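Local coordinates for type IV secretion system protein VirB11 (PDB 2GZA) that binds and hydrolyses ATP as the hexameric VirB11 motor of the Brucella suis type IV secretion system, a machine linked to virulence, at residues 157-161 with 162-166; 189-192 with 193-197. All blocks are in the same frame, centred on the assembly; numbering follows the deposited sequence.

Interaction 1 (157-161 with 162-166); sequences ALKEA and GDYMS
Leu158 and Asp163 meet where helix 153-160 ends and helix 164-173 begins, and backbone bonds set the turn between them. Asp163 N donates to Leu158 O over 3.0 Å, the amide sitting nearly on the line of the carbonyl, while Gly162 N reaches Lys159 O at 3.1 Å from above the plane of that carbonyl. Gly162, with a positive phi of 82°, reverses the chain in a Schellman motif.

Among polar side chains, Asp163 holds the N-cap position of the second helix. Its carboxylate turns to the first turn, where Ser166 OG donates to Asp163 OD2 at 2.9 Å, arriving above the carboxylate plane. Within the last turn of helix 153-160, Lys159 NZ and Glu160 OE2 form a long salt bridge of 3.6 Å.

The apolar contacts bridge the two helices. Leu158, its CG anti to the carbonyl carbon (chi1 -80°), sends CD2 against Ser166 CB at 3.7 Å. Lys159 lays the start of its chain obliquely by the Tyr164 ring, CG lying 4.1 Å from CE2 of that tyrosine.

This turn between helices 153-160 and 164-173 lies at the surface: Lys159 and Tyr164 rest on strand 339-345 through Tyr345 and Val343, Leu158 packs on Arg170 of helix 164-173, and Tyr164 also meets Val141 of a second subunit.

Interaction 2 (189-192 with 193-197); sequences TTLM and KALMQ. With SO4 (sulfate ion), chain F.
From Thr189 the chain runs as alpha-helix, the amides of Lys193, Ala194, Leu195 and Met196 each donating to the carbonyl four residues earlier; the shortest of these bonds, Leu195 N to Leu191 O, measures 2.8 Å.

Side chains four residues apart meet along the helix. Leu195 CG sits 3.4 Å from Leu191 O, and the two leucine side chains approach more loosely, Leu191 CD1 lying 4.4 Å from Leu195 CG. Met192 and Met196 pass each other at a slant: with its CG anti to the backbone N (chi1 -178°), Met192 brings that carbon to 4.1 Å from Met196 SD. Lys193 begins close to the backbone, with CG 3.3 Å from Thr189 O; its chain then leads away from the preceding turn, and NZ is hydrogen-bonded to the carbonyl oxygen of Glu213.

Thr189 belongs to the predicted ATP site, the Walker A P-loop that leads into this helix. Its CG2 is anti to the backbone N, which leaves OG1 beside that nitrogen, facing the sulfate. OG1 lies 3.2 Å from sulfate O4, a weak hydrogen bond, its proton having another acceptor within reach. Lys188 NZ and Gly185 N bind the same anion, which probably came from the crystallisation liquor and is consistent with a phosphate position of the nucleotide.

The helix lies against the mixed sheet: Leu191 and Leu195 pack on strand 178-182, Leu191 also on strand 324-331, and Met192 on strand 281-285. Met196 meets Leu214 and Leu216 of a loop, while Thr190 and Leu191 touch Tyr132 of a second subunit.

Interactions 1 and 2 are both local contacts, in series along the chain, with centres about 18 Å apart and nearest atoms about 7 Å apart. The 157-161/162-166 corner is a surface turn between two helices, shaped by a Schellman glycine and an aspartate at the N-cap position, with a long salt bridge in the preceding helix. By contrast, 189-192/193-197 is mostly buried, where Leu191, Leu195 and Met192 pack on the sheet and Met196 on a loop; polar partners include the sulfate near Thr189 and the Glu213 carbonyl at Lys193. The mixed sheet relates the two: interaction 1 rests on 339-345, one of its edge strands within the chain, interaction 2 on its other three strands. Each also touches a second subunit.

Interaction 1 (157-161 with 162-166)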
# COMPACT_ATOMS: atom_id res chain seq x y z
N ALA C 157 23.82 -29.34 -21.37
CA ALA C 157 24.67 -30.54 -21.38
C ALA C 157 26.11 -30.24 -20.96
O ALA C 157 26.70 -30.99 -20.19
CB ALA C 157 24.63 -31.22 -22.75
N LEU C 158 26.66 -29.13 -21.47
CA LEU C 158 28.01 -28.69 -21.11
C LEU C 158 28.15 -28.43 -19.62
O LEU C 158 29.15 -28.80 -19.00
CB LEU C 158 28.42 -27.46 -21.91
CG LEU C 158 28.90 -27.68 -23.35
CD1 LEU C 158 28.91 -26.37 -24.12
CD2 LEU C 158 30.28 -28.33 -23.38
N LYS C 159 27.13 -27.79 -19.04
CA LYS C 159 27.08 -27.57 -17.59
C LYS C 159 27.02 -28.90 -16.84
O LYS C 159 27.74 -29.10 -15.86
CB LYS C 159 25.88 -26.70 -17.20
CG LYS C 159 25.94 -26.16 -15.77
CD LYS C 159 24.77 -25.23 -15.45
CE LYS C 159 23.77 -25.86 -14.49
NZ LYS C 159 22.87 -26.87 -15.14
N GLU C 160 26.17 -29.81 -17.31
CA GLU C 160 26.03 -31.10 -16.64
C GLU C 160 27.19 -32.05 -16.89
O GLU C 160 27.45 -32.93 -16.07
CB GLU C 160 24.67 -31.73 -16.89
CG GLU C 160 23.64 -31.30 -15.84
CD GLU C 160 22.23 -31.14 -16.42
OE1 GLU C 160 21.69 -32.13 -16.97
OE2 GLU C 160 21.68 -30.02 -16.33
N ALA C 161 27.91 -31.86 -17.99
CA ALA C 161 29.16 -32.58 -18.24
C ALA C 161 30.31 -32.01 -17.40
O ALA C 161 31.38 -32.62 -17.30
CB ALA C 161 29.50 -32.56 -19.73
N GLY C 162 30.09 -30.84 -16.82
CA GLY C 162 31.08 -30.19 -15.98
C GLY C 162 32.14 -29.40 -16.73
O GLY C 162 33.12 -28.97 -16.13
N ASP C 163 31.95 -29.22 -18.04
CA ASP C 163 32.92 -28.45 -18.82
C ASP C 163 32.50 -26.99 -18.82
O ASP C 163 31.84 -26.50 -19.75
CB ASP C 163 33.08 -28.99 -20.23
CG ASP C 163 34.26 -28.37 -20.97
OD1 ASP C 163 35.01 -27.57 -20.36
OD2 ASP C 163 34.43 -28.69 -22.16
N TYR C 164 32.89 -26.30 -17.76
CA TYR C 164 32.46 -24.93 -17.52
C TYR C 164 33.14 -23.91 -18.42
O TYR C 164 32.55 -22.88 -18.74
CB TYR C 164 32.64 -24.56 -16.04
CG TYR C 164 31.77 -25.37 -15.11
CD1 TYR C 164 32.27 -26.49 -14.46
CD2 TYR C 164 30.44 -25.03 -14.90
CE1 TYR C 164 31.47 -27.25 -13.61
CE2 TYR C 164 29.63 -25.78 -14.06
CZ TYR C 164 30.15 -26.88 -13.41
OH TYR C 164 29.37 -27.63 -12.57
N MET C 165 34.37 -24.19 -18.83
CA MET C 165 35.08 -23.33 -19.77
C MET C 165 34.36 -23.24 -21.12
O MET C 165 34.09 -22.15 -21.61
CB MET C 165 36.53 -23.77 -19.98
CG MET C 165 37.34 -22.73 -20.71
SD MET C 165 38.90 -23.33 -21.34
CE MET C 165 38.36 -24.27 -22.77
N SER C 166 34.04 -24.40 -21.71
CA SER C 166 33.25 -24.47 -22.94
C SER C 166 31.88 -23.84 -22.76
O SER C 166 31.38 -23.16 -23.66
CB SER C 166 33.07 -25.92 -23.40
OG SER C 166 34.25 -26.44 -23.96

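Interaction 2 (189-192 with 193-197)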
# COMPACT_ATOMS: atom_id res chain seq x y z
N THR C 189 35.92 -8.38 -12.61
CA THR C 189 36.29 -7.58 -13.78
C THR C 189 37.20 -8.34 -14.74
O THR C 189 37.02 -8.27 -15.95
CB THR C 189 36.95 -6.26 -13.35
OG1 THR C 189 36.07 -5.56 -12.46
CG2 THR C 189 37.28 -5.39 -14.55
N THR C 190 38.18 -9.06 -14.19
CA THR C 190 39.10 -9.83 -15.01
C THR C 190 38.37 -10.94 -15.76
O THR C 190 38.59 -11.12 -16.96
CB THR C 190 40.27 -10.40 -14.18
OG1 THR C 190 40.81 -9.37 -13.34
CG2 THR C 190 41.37 -10.93 -15.08
N LEU C 191 37.50 -11.67 -15.07
CA LEU C 191 36.70 -12.70 -15.72
C LEU C 191 35.78 -12.09 -16.78
O LEU C 191 35.63 -12.62 -17.89
CB LEU C 191 35.89 -13.50 -14.70
CG LEU C 191 34.97 -14.60 -15.24
CD1 LEU C 191 35.75 -15.63 -16.06
CD2 LEU C 191 34.22 -15.27 -14.11
N MET C 192 35.17 -10.96 -16.44
CA MET C 192 34.30 -10.24 -17.37
C MET C 192 35.07 -9.91 -18.65
O MET C 192 34.56 -10.10 -19.76
CB MET C 192 33.71 -9.00 -16.69
CG MET C 192 32.75 -8.17 -17.52
SD MET C 192 31.63 -7.11 -16.56
CE MET C 192 32.73 -6.46 -15.29
N LYS C 193 36.31 -9.46 -18.49
CA LYS C 193 37.19 -9.17 -19.63
C LYS C 193 37.56 -10.43 -20.41
O LYS C 193 37.66 -10.39 -21.64
CB LYS C 193 38.45 -8.43 -19.19
CG LYS C 193 38.21 -6.98 -18.80
CD LYS C 193 39.43 -6.11 -19.07
CE LYS C 193 40.44 -6.17 -17.95
NZ LYS C 193 41.43 -5.06 -18.03
N ALA C 194 37.77 -11.54 -19.71
CA ALA C 194 38.03 -12.81 -20.36
C ALA C 194 36.83 -13.23 -21.20
O ALA C 194 37.00 -13.70 -22.32
CB ALA C 194 38.35 -13.89 -19.33
N LEU C 195 35.64 -13.04 -20.67
CA LEU C 195 34.40 -13.39 -21.37
C LEU C 195 34.14 -12.50 -22.58
O LEU C 195 33.56 -12.94 -23.57
CB LEU C 195 33.20 -13.34 -20.42
CG LEU C 195 33.10 -14.40 -19.32
CD1 LEU C 195 31.95 -14.08 -18.38
CD2 LEU C 195 32.94 -15.80 -19.89
N MET C 196 34.56 -11.24 -22.49
CA MET C 196 34.41 -10.28 -23.58
C MET C 196 35.28 -10.63 -24.78
O MET C 196 34.93 -10.30 -25.92
CB MET C 196 34.71 -8.87 -23.09
CG MET C 196 33.53 -8.15 -22.46
SD MET C 196 33.99 -6.87 -21.25
CE MET C 196 35.21 -5.93 -22.14
N GLN C 197 36.39 -11.31 -24.53
CA GLN C 197 37.27 -11.75 -25.62
C GLN C 197 36.61 -12.85 -26.46
O GLN C 197 37.07 -13.14 -27.56
CB GLN C 197 38.62 -12.20 -25.07
CG GLN C 197 39.49 -11.06 -24.53
CD GLN C 197 39.72 -9.95 -25.55
OE1 GLN C 197 39.35 -8.80 -25.32
NE2 GLN C 197 40.31 -10.29 -26.69
S SO4 F . 36.42 -6.99 -8.66
O1 SO4 F . 37.56 -7.19 -9.54
O2 SO4 F . 35.89 -8.29 -8.28
O3 SO4 F . 36.81 -6.26 -7.46
O4 SO4 F . 35.39 -6.21 -9.35